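Esterase/lipase (Uncultured bacterium, PDB 3K6K) probably hydrolyses carboxylic esters as a bacterial member of the hormone-sensitive lipase family, with an alpha/beta hydrolase fold. Local coordinates at residues Tyr85-Gly90 with Tyr119-Glu124; Ala81-Phe86 with Ile152-Ser157; Met167-Glu172 with Asn227-Pro232. All coordinates share one frame; numbering follows the deposited sequence.

How the contacts relate
All three contacts lie in the alpha/beta hydrolase fold. Contacts 1 and 2 share Tyr85 and Phe86 at the end of strand 82-86, and their centres are about 14 Å apart. Contact 2 pairs this strand with its sheet neighbour 151-156. Contact 1 joins the loop beyond the strand to the loop after strand 113-117. They touch where Gly88 and Gly89 pack on Asp156 and Ser157, at the probable active site. Contact 3 comes later in the chain, about 16 Å from both by centres. It joins the end of helix 158-172 to a loop before strand 243-248. Contact 2 holds Ser157 of the probable nucleophile elbow and touches contact 3 where Ile153 packs on Met167.

Contact 1: Tyr85-Gly90 with Tyr119-Glu124; sequences YFHGGG and YRLAPE
His87 and Tyr119 carry this contact with an offset (parallel-displaced) stack. The ring centroids are 4.4 Å apart and the planes are only 14° from parallel. Tyr119 CE2 comes in over one face of the imidazole, toward its rim, and lies 3.4 Å from His87 CE1. The hydroxyl lies over the same ring. His87 CG stands between the backbone N and the carbonyl carbon (chi1 71°), which sets the imidazole alongside the phenol in the stack.

One hydrogen bond adds to the stack. Tyr119 OH donates to the backbone His87 O at 2.7 Å, from 38° above the carbonyl plane. The phenol is thus held at its tip by the same residue that stacks with it. The imidazole has a further partner outside the pair, as His87 NE2 makes a weak hydrogen bond to Ser93 O.

Looser van der Waals contacts lie at the margins. Phe86 CB lies 4.1 Å from Tyr119 CE2. Leu121 CD2 reaches the imidazole edge, near its plane, 4.4 Å from His87 NE2.

The sequences HGGG and YRLAPE are typical of the hormone-sensitive lipase family. In relatives the second and third glycines of HGGG supply oxyanion-hole amides, and Gly89 and Gly90 probably do so here. Tyr119 grips the first residue of that loop.

The contact is buried at the end of strand 82-86. Helices 129-145 and 158-172 pack on Phe86 and Tyr119, Pro96 of helix 96-110 touches His87, and Arg42 of helix 38-49 touches Leu121.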
loop_
_atom_site.group_PDB
_atom_site.type_symbol
_atom_site.label_atom_id
_atom_site.label_comp_id
_atom_site.label_asym_id
_atom_site.label_seq_id
_atom_site.Cartn_x
_atom_site.Cartn_y
_atom_site.Cartn_z
ATOM N N TYR A 85 -4.687 -3.775 -21.539
ATOM C CA TYR A 85 -4.162 -4.843 -20.669
ATOM C C TYR A 85 -2.887 -5.569 -21.194
ATOM O O TYR A 85 -2.855 -6.021 -22.341
ATOM C CB TYR A 85 -5.260 -5.876 -20.303
ATOM C CG TYR A 85 -4.844 -6.750 -19.136
ATOM C CD1 TYR A 85 -4.052 -7.884 -19.335
ATOM C CD2 TYR A 85 -5.225 -6.418 -17.813
ATOM C CE1 TYR A 85 -3.622 -8.651 -18.233
ATOM C CE2 TYR A 85 -4.821 -7.162 -16.728
ATOM C CZ TYR A 85 -4.015 -8.286 -16.935
ATOM O OH TYR A 85 -3.588 -9.031 -15.853
ATOM N N PHE A 86 -1.888 -5.747 -20.332
ATOM C CA PHE A 86 -0.743 -6.555 -20.696
ATOM C C PHE A 86 -0.638 -7.819 -19.815
ATOM O O PHE A 86 -0.566 -7.715 -18.614
ATOM C CB PHE A 86 0.575 -5.752 -20.613
ATOM C CG PHE A 86 0.503 -4.390 -21.195
ATOM C CD1 PHE A 86 0.126 -4.196 -22.521
ATOM C CD2 PHE A 86 0.834 -3.274 -20.426
ATOM C CE1 PHE A 86 0.075 -2.918 -23.063
ATOM C CE2 PHE A 86 0.785 -1.969 -20.960
ATOM C CZ PHE A 86 0.406 -1.790 -22.270
ATOM N N HIS A 87 -0.604 -9.006 -20.413
ATOM C CA HIS A 87 -0.618 -10.260 -19.667
ATOM C C HIS A 87 0.767 -10.562 -19.080
ATOM O O HIS A 87 1.746 -9.989 -19.477
ATOM C CB HIS A 87 -1.065 -11.415 -20.598
ATOM C CG HIS A 87 -0.041 -11.767 -21.625
ATOM N ND1 HIS A 87 -0.055 -11.256 -22.908
ATOM C CD2 HIS A 87 1.092 -12.495 -21.523
ATOM C CE1 HIS A 87 0.984 -11.735 -23.573
ATOM N NE2 HIS A 87 1.697 -12.475 -22.749
ATOM N N GLY A 88 0.828 -11.450 -18.111
ATOM C CA GLY A 88 2.087 -11.821 -17.538
ATOM C C GLY A 88 2.511 -13.148 -18.098
ATOM O O GLY A 88 1.836 -13.700 -19.026
ATOM N N GLY A 89 3.641 -13.631 -17.551
ATOM C CA GLY A 89 4.284 -14.862 -17.994
ATOM C C GLY A 89 5.790 -14.695 -18.189
ATOM O O GLY A 89 6.411 -15.340 -19.054
ATOM N N GLY A 90 6.405 -13.837 -17.381
ATOM C CA GLY A 90 7.855 -13.775 -17.361
ATOM C C GLY A 90 8.507 -13.182 -18.594
ATOM O O GLY A 90 9.698 -13.384 -18.803
ATOM N N TYR A 119 1.352 -8.465 -27.095
ATOM C CA TYR A 119 2.718 -7.947 -27.275
ATOM C C TYR A 119 3.654 -9.091 -27.549
ATOM O O TYR A 119 3.352 -10.200 -27.219
ATOM C CB TYR A 119 3.213 -7.147 -26.053
ATOM C CG TYR A 119 3.368 -7.955 -24.801
ATOM C CD1 TYR A 119 4.557 -8.631 -24.536
ATOM C CD2 TYR A 119 2.350 -8.022 -23.866
ATOM C CE1 TYR A 119 4.688 -9.385 -23.380
ATOM C CE2 TYR A 119 2.470 -8.793 -22.677
ATOM C CZ TYR A 119 3.625 -9.464 -22.473
ATOM O OH TYR A 119 3.766 -10.187 -21.331
ATOM N N ARG A 120 4.801 -8.787 -28.148
ATOM C CA ARG A 120 5.794 -9.768 -28.538
ATOM C C ARG A 120 6.553 -10.324 -27.377
ATOM O O ARG A 120 7.047 -9.579 -26.514
ATOM C CB ARG A 120 6.804 -9.165 -29.542
ATOM C CG ARG A 120 6.495 -9.490 -30.999
ATOM C CD ARG A 120 6.943 -8.465 -32.018
ATOM N NE ARG A 120 7.949 -7.525 -31.535
ATOM C CZ ARG A 120 7.907 -6.228 -31.831
ATOM N NH1 ARG A 120 6.890 -5.784 -32.547
ATOM N NH2 ARG A 120 8.830 -5.377 -31.399
ATOM N N LEU A 121 6.731 -11.641 -27.427
ATOM C CA LEU A 121 7.479 -12.399 -26.415
ATOM C C LEU A 121 8.929 -12.661 -26.716
ATOM O O LEU A 121 9.333 -12.594 -27.848
ATOM C CB LEU A 121 6.824 -13.763 -26.239
ATOM C CG LEU A 121 5.545 -13.720 -25.435
ATOM C CD1 LEU A 121 5.109 -15.168 -25.278
ATOM C CD2 LEU A 121 5.818 -12.999 -24.045
ATOM N N ALA A 122 9.689 -13.032 -25.692
ATOM C CA ALA A 122 11.065 -13.451 -25.820
ATOM C C ALA A 122 11.130 -14.971 -25.571
ATOM O O ALA A 122 10.202 -15.523 -24.984
ATOM C CB ALA A 122 11.902 -12.716 -24.816
ATOM N N PRO A 123 12.212 -15.667 -26.014
ATOM C CA PRO A 123 13.412 -15.151 -26.635
ATOM C C PRO A 123 13.286 -14.842 -28.132
ATOM O O PRO A 123 14.219 -14.282 -28.708
ATOM C CB PRO A 123 14.416 -16.265 -26.387
ATOM C CG PRO A 123 13.617 -17.477 -26.569
ATOM C CD PRO A 123 12.246 -17.142 -25.967
ATOM N N GLU A 124 12.157 -15.138 -28.779
ATOM C CA GLU A 124 12.109 -14.751 -30.186
ATOM C C GLU A 124 12.513 -13.281 -30.234
ATOM O O GLU A 124 13.609 -12.962 -30.696
ATOM C CB GLU A 124 10.807 -15.072 -30.929
ATOM C CG GLU A 124 9.540 -15.153 -30.097
ATOM C CD GLU A 124 9.384 -16.487 -29.390
ATOM O OE1 GLU A 124 10.089 -16.718 -28.375
ATOM O OE2 GLU A 124 8.558 -17.289 -29.859
#

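Contact 2: Ala81-Phe86 with Ile152-Ser157; sequences AHILYF and IIAGDS
Ala154 CB is the apolar centre on one face of these paired strands, packed by Tyr85 CD2 at 3.6 Å and Ile83 CG2 at 3.9 Å. The strands are parallel neighbours in the central sheet of the alpha/beta hydrolase fold. The second leads into GDSAG, probably the nucleophile elbow with Ser157 as nucleophile. On the other face Phe86 meets Ile153, whose CG2 comes 3.4 Å from Phe86 CE2. Leu84 CB rests on Ile153 CD1 beside it.

Helix 96-110 covers the face of Ile83 and Tyr85. Helices 129-145 and 158-172 cover that of Leu84 and Phe86.

Between the faces runs a parallel ladder. Ile152 N donates to His82 O, Leu84 N to Ile152 O, Ala154 N to Leu84 O, and Phe86 N to Ala154 O. The strand axes cross at -22°. A weak last bond, Asp156 N to Phe86 O at 3.4 Å, closes the ladder.

The polar edge lies at the carboxyl ends of the strands. Tyr85 CG is anti to the backbone N (chi1 -165°), and the ring reaches forward over the second strand. Gly155 CA makes a CH-pi contact with its face, 3.9 Å from the centroid. Asp156 OD1 meets the phenol at its edge, in the ring plane. The modelled hydrogen bond from Tyr85 OH to Asp156 OD1 measures 2.3 Å, so its exact length is doubtful.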
loop_
_atom_site.group_PDB
_atom_site.type_symbol
_atom_site.label_atom_id
_atom_site.label_comp_id
_atom_site.label_asym_id
_atom_site.label_seq_id
_atom_site.Cartn_x
_atom_site.Cartn_y
_atom_site.Cartn_z
ATOM N N ALA A 81 -15.079 3.970 -21.262
ATOM C CA ALA A 81 -13.745 3.669 -20.718
ATOM C C ALA A 81 -13.004 2.562 -21.506
ATOM O O ALA A 81 -13.615 1.620 -22.011
ATOM C CB ALA A 81 -13.875 3.292 -19.253
ATOM N N HIS A 82 -11.698 2.681 -21.624
ATOM C CA HIS A 82 -10.892 1.639 -22.212
ATOM C C HIS A 82 -9.840 1.224 -21.217
ATOM O O HIS A 82 -9.268 2.123 -20.534
ATOM C CB HIS A 82 -10.212 2.170 -23.464
ATOM C CG HIS A 82 -11.187 2.585 -24.526
ATOM N ND1 HIS A 82 -11.574 1.740 -25.546
ATOM C CD2 HIS A 82 -11.917 3.719 -24.667
ATOM C CE1 HIS A 82 -12.474 2.354 -26.294
ATOM N NE2 HIS A 82 -12.696 3.553 -25.786
ATOM N N ILE A 83 -9.593 -0.106 -21.132
ATOM C CA ILE A 83 -8.518 -0.686 -20.367
ATOM C C ILE A 83 -7.524 -1.305 -21.362
ATOM O O ILE A 83 -7.880 -2.161 -22.178
ATOM C CB ILE A 83 -8.986 -1.814 -19.316
ATOM C CG1 ILE A 83 -10.114 -1.313 -18.393
ATOM C CG2 ILE A 83 -7.783 -2.308 -18.499
ATOM C CD1 ILE A 83 -10.738 -2.370 -17.475
ATOM N N LEU A 84 -6.276 -0.893 -21.295
ATOM C CA LEU A 84 -5.322 -1.480 -22.151
ATOM C C LEU A 84 -4.551 -2.465 -21.267
ATOM O O LEU A 84 -3.858 -2.019 -20.367
ATOM C CB LEU A 84 -4.382 -0.395 -22.676
ATOM C CG LEU A 84 -3.204 -0.875 -23.532
ATOM C CD1 LEU A 84 -3.753 -1.848 -24.631
ATOM C CD2 LEU A 84 -2.422 0.300 -24.158
ATOM N N TYR A 85 -4.687 -3.775 -21.539
ATOM C CA TYR A 85 -4.162 -4.843 -20.669
ATOM C C TYR A 85 -2.887 -5.569 -21.194
ATOM O O TYR A 85 -2.855 -6.021 -22.341
ATOM C CB TYR A 85 -5.260 -5.876 -20.303
ATOM C CG TYR A 85 -4.844 -6.750 -19.136
ATOM C CD1 TYR A 85 -4.052 -7.884 -19.335
ATOM C CD2 TYR A 85 -5.225 -6.418 -17.813
ATOM C CE1 TYR A 85 -3.622 -8.651 -18.233
ATOM C CE2 TYR A 85 -4.821 -7.162 -16.728
ATOM C CZ TYR A 85 -4.015 -8.286 -16.935
ATOM O OH TYR A 85 -3.588 -9.031 -15.853
ATOM N N PHE A 86 -1.888 -5.747 -20.332
ATOM C CA PHE A 86 -0.743 -6.555 -20.696
ATOM C C PHE A 86 -0.638 -7.819 -19.815
ATOM O O PHE A 86 -0.566 -7.715 -18.614
ATOM C CB PHE A 86 0.575 -5.752 -20.613
ATOM C CG PHE A 86 0.503 -4.390 -21.195
ATOM C CD1 PHE A 86 0.126 -4.196 -22.521
ATOM C CD2 PHE A 86 0.834 -3.274 -20.426
ATOM C CE1 PHE A 86 0.075 -2.918 -23.063
ATOM C CE2 PHE A 86 0.785 -1.969 -20.960
ATOM C CZ PHE A 86 0.406 -1.790 -22.270
ATOM N N ILE A 152 -7.221 3.280 -18.703
ATOM C CA ILE A 152 -6.396 2.681 -17.659
ATOM C C ILE A 152 -5.406 1.654 -18.241
ATOM O O ILE A 152 -5.708 0.936 -19.200
ATOM C CB ILE A 152 -7.274 1.960 -16.646
ATOM C CG1 ILE A 152 -8.251 2.947 -15.951
ATOM C CG2 ILE A 152 -6.390 1.220 -15.664
ATOM C CD1 ILE A 152 -7.569 3.872 -14.843
ATOM N N ILE A 153 -4.229 1.549 -17.649
ATOM C CA ILE A 153 -3.280 0.557 -18.112
ATOM C C ILE A 153 -3.112 -0.449 -16.981
ATOM O O ILE A 153 -2.794 -0.045 -15.853
ATOM C CB ILE A 153 -1.935 1.141 -18.415
ATOM C CG1 ILE A 153 -2.082 2.494 -19.078
ATOM C CG2 ILE A 153 -1.122 0.196 -19.230
ATOM C CD1 ILE A 153 -2.478 2.479 -20.531
ATOM N N ALA A 154 -3.337 -1.739 -17.314
ATOM C CA ALA A 154 -3.394 -2.835 -16.355
ATOM C C ALA A 154 -2.560 -4.017 -16.839
ATOM O O ALA A 154 -2.239 -4.125 -18.001
ATOM C CB ALA A 154 -4.817 -3.254 -16.137
ATOM N N GLY A 155 -2.211 -4.916 -15.945
ATOM C CA GLY A 155 -1.259 -5.969 -16.291
ATOM C C GLY A 155 -0.747 -6.707 -15.057
ATOM O O GLY A 155 -0.716 -6.143 -13.944
ATOM N N ASP A 156 -0.377 -7.969 -15.245
ATOM C CA ASP A 156 0.104 -8.799 -14.147
ATOM C C ASP A 156 1.586 -9.265 -14.361
ATOM O O ASP A 156 2.100 -9.330 -15.494
ATOM C CB ASP A 156 -0.862 -9.951 -13.870
ATOM C CG ASP A 156 -1.035 -10.883 -15.078
ATOM O OD1 ASP A 156 -1.816 -10.556 -16.039
ATOM O OD2 ASP A 156 -0.374 -11.927 -15.074
ATOM N N SER A 157 2.284 -9.594 -13.302
ATOM C CA SER A 157 3.632 -10.119 -13.420
ATOM C C SER A 157 4.434 -9.210 -14.414
ATOM O O SER A 157 4.614 -8.058 -14.163
ATOM C CB SER A 157 3.552 -11.648 -13.771
ATOM O OG SER A 157 4.770 -12.374 -13.942
#

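Contact 3: Met167-Glu172 with Asn227-Pro232; sequences MLKAKE and NPLISP
The C-terminal turns of helix 158-172, the helix that follows the probable nucleophile elbow, meet the loop 227-232 mainly through Leu229 and Leu168. Leu229 points its two methyls at the helix surface. Its CD1 reaches Leu168 CB at 4.2 Å and Glu172 OE1 at 4.1 Å, and so touches two residues one helical turn apart. CD2 takes the neighbouring position, 4.2 Å from Lys169 CG.

Leu168 makes a second apolar contact. Its CD1 lies 4.4 Å from Pro232 CB. Leu168 and Pro232 are buried, while Glu172 is at the solvent side. The Glu172 chain is extended beyond CG and crosses Leu229 obliquely, and its other oxygen, OE2, forms a long salt bridge of 3.8 Å with Lys169 NZ. That bond stays within the helix.

No hydrogen bond joins the two segments. The loop holds its own curve, for Asn227 O accepts from both Ile230 N and Ser231 N.

This is peripheral packing. It joins helix 158-172 to the loop between helix 209-220 and strand 243-248. Pro232 also packs on Thr164 and Ala165 of the same helix, and Met167 and Ala170 touch Tyr138 of helix 129-145.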
loop_
_atom_site.group_PDB
_atom_site.type_symbol
_atom_site.label_atom_id
_atom_site.label_comp_id
_atom_site.label_asym_id
_atom_site.label_seq_id
_atom_site.Cartn_x
_atom_site.Cartn_y
_atom_site.Cartn_z
ATOM N N MET A 167 4.728 3.352 -19.971
ATOM C CA MET A 167 4.291 4.726 -19.745
ATOM C C MET A 167 5.506 5.638 -19.576
ATOM O O MET A 167 5.452 6.822 -19.979
ATOM C CB MET A 167 3.298 4.846 -18.564
ATOM C CG MET A 167 2.014 4.151 -18.858
ATOM S SD MET A 167 1.188 4.903 -20.311
ATOM C CE MET A 167 1.472 3.610 -21.584
ATOM N N LEU A 168 6.583 5.101 -18.975
ATOM C CA LEU A 168 7.839 5.804 -18.950
ATOM C C LEU A 168 8.269 6.193 -20.379
ATOM O O LEU A 168 8.509 7.359 -20.648
ATOM C CB LEU A 168 8.909 4.984 -18.210
ATOM C CG LEU A 168 8.679 4.890 -16.696
ATOM C CD1 LEU A 168 9.563 3.871 -16.005
ATOM C CD2 LEU A 168 8.859 6.255 -16.040
ATOM N N LYS A 169 8.252 5.229 -21.307
ATOM C CA LYS A 169 8.551 5.443 -22.734
ATOM C C LYS A 169 7.483 6.364 -23.358
ATOM O O LYS A 169 7.789 7.299 -24.143
ATOM C CB LYS A 169 8.560 4.101 -23.476
ATOM C CG LYS A 169 9.671 3.894 -24.525
ATOM C CD LYS A 169 9.513 4.688 -25.799
ATOM C CE LYS A 169 10.746 4.524 -26.722
ATOM N NZ LYS A 169 11.931 4.992 -25.925
ATOM N N ALA A 170 6.222 6.082 -23.037
ATOM C CA ALA A 170 5.159 6.919 -23.546
ATOM C C ALA A 170 5.461 8.367 -23.087
ATOM O O ALA A 170 5.306 9.299 -23.865
ATOM C CB ALA A 170 3.822 6.439 -23.046
ATOM N N LYS A 171 5.977 8.535 -21.868
ATOM C CA LYS A 171 6.267 9.866 -21.306
ATOM C C LYS A 171 7.463 10.506 -22.021
ATOM O O LYS A 171 7.322 11.650 -22.462
ATOM C CB LYS A 171 6.521 9.809 -19.792
ATOM C CG LYS A 171 6.334 11.155 -18.993
ATOM C CD LYS A 171 6.596 10.986 -17.454
ATOM C CE LYS A 171 8.105 10.859 -17.178
ATOM N NZ LYS A 171 8.548 9.985 -15.987
ATOM N N GLU A 172 8.607 9.784 -22.092
ATOM C CA GLU A 172 9.786 10.182 -22.893
ATOM C C GLU A 172 9.327 10.726 -24.223
ATOM O O GLU A 172 9.678 11.824 -24.579
ATOM C CB GLU A 172 10.771 9.025 -23.148
ATOM C CG GLU A 172 11.981 8.942 -22.142
ATOM C CD GLU A 172 12.794 7.595 -22.213
ATOM O OE1 GLU A 172 12.843 6.824 -21.191
ATOM O OE2 GLU A 172 13.387 7.303 -23.300
ATOM N N ASN A 227 18.362 -1.424 -16.345
ATOM C CA ASN A 227 17.730 -0.553 -17.272
ATOM C C ASN A 227 16.383 -0.138 -16.698
ATOM O O ASN A 227 15.569 -0.993 -16.390
ATOM C CB ASN A 227 17.507 -1.293 -18.565
ATOM C CG ASN A 227 17.200 -0.389 -19.714
ATOM O OD1 ASN A 227 17.850 -0.476 -20.766
ATOM N ND2 ASN A 227 16.190 0.460 -19.567
ATOM N N PRO A 228 16.131 1.178 -16.597
ATOM C CA PRO A 228 14.845 1.632 -16.079
ATOM C C PRO A 228 13.675 0.995 -16.801
ATOM O O PRO A 228 12.709 0.686 -16.165
ATOM C CB PRO A 228 14.882 3.139 -16.339
ATOM C CG PRO A 228 16.295 3.450 -16.194
ATOM C CD PRO A 228 17.046 2.309 -16.826
ATOM N N LEU A 229 13.781 0.753 -18.105
ATOM C CA LEU A 229 12.653 0.210 -18.907
ATOM C C LEU A 229 12.487 -1.310 -18.807
ATOM O O LEU A 229 11.486 -1.876 -19.276
ATOM C CB LEU A 229 12.809 0.605 -20.383
ATOM C CG LEU A 229 12.137 1.892 -20.844
ATOM C CD1 LEU A 229 12.282 2.986 -19.817
ATOM C CD2 LEU A 229 12.783 2.297 -22.132
ATOM N N ILE A 230 13.470 -1.957 -18.193
ATOM C CA ILE A 230 13.423 -3.371 -17.852
ATOM C C ILE A 230 12.967 -3.555 -16.377
ATOM O O ILE A 230 12.025 -4.286 -16.077
ATOM C CB ILE A 230 14.857 -4.011 -18.060
ATOM C CG1 ILE A 230 15.308 -3.922 -19.518
ATOM C CG2 ILE A 230 14.923 -5.484 -17.603
ATOM C CD1 ILE A 230 16.641 -4.618 -19.785
ATOM N N SER A 231 13.693 -2.931 -15.458
ATOM C CA SER A 231 13.396 -2.957 -14.015
ATOM C C SER A 231 12.965 -1.559 -13.476
ATOM O O SER A 231 13.769 -0.811 -12.832
ATOM C CB SER A 231 14.566 -3.522 -13.217
ATOM O OG SER A 231 14.923 -4.853 -13.630
ATOM N N PRO A 232 11.679 -1.209 -13.696
ATOM C CA PRO A 232 11.223 0.149 -13.405
ATOM C C PRO A 232 11.480 0.577 -11.961
ATOM O O PRO A 232 11.532 1.762 -11.653
ATOM C CB PRO A 232 9.729 0.059 -13.765
ATOM C CG PRO A 232 9.678 -0.953 -14.880
ATOM C CD PRO A 232 10.583 -2.009 -14.292
#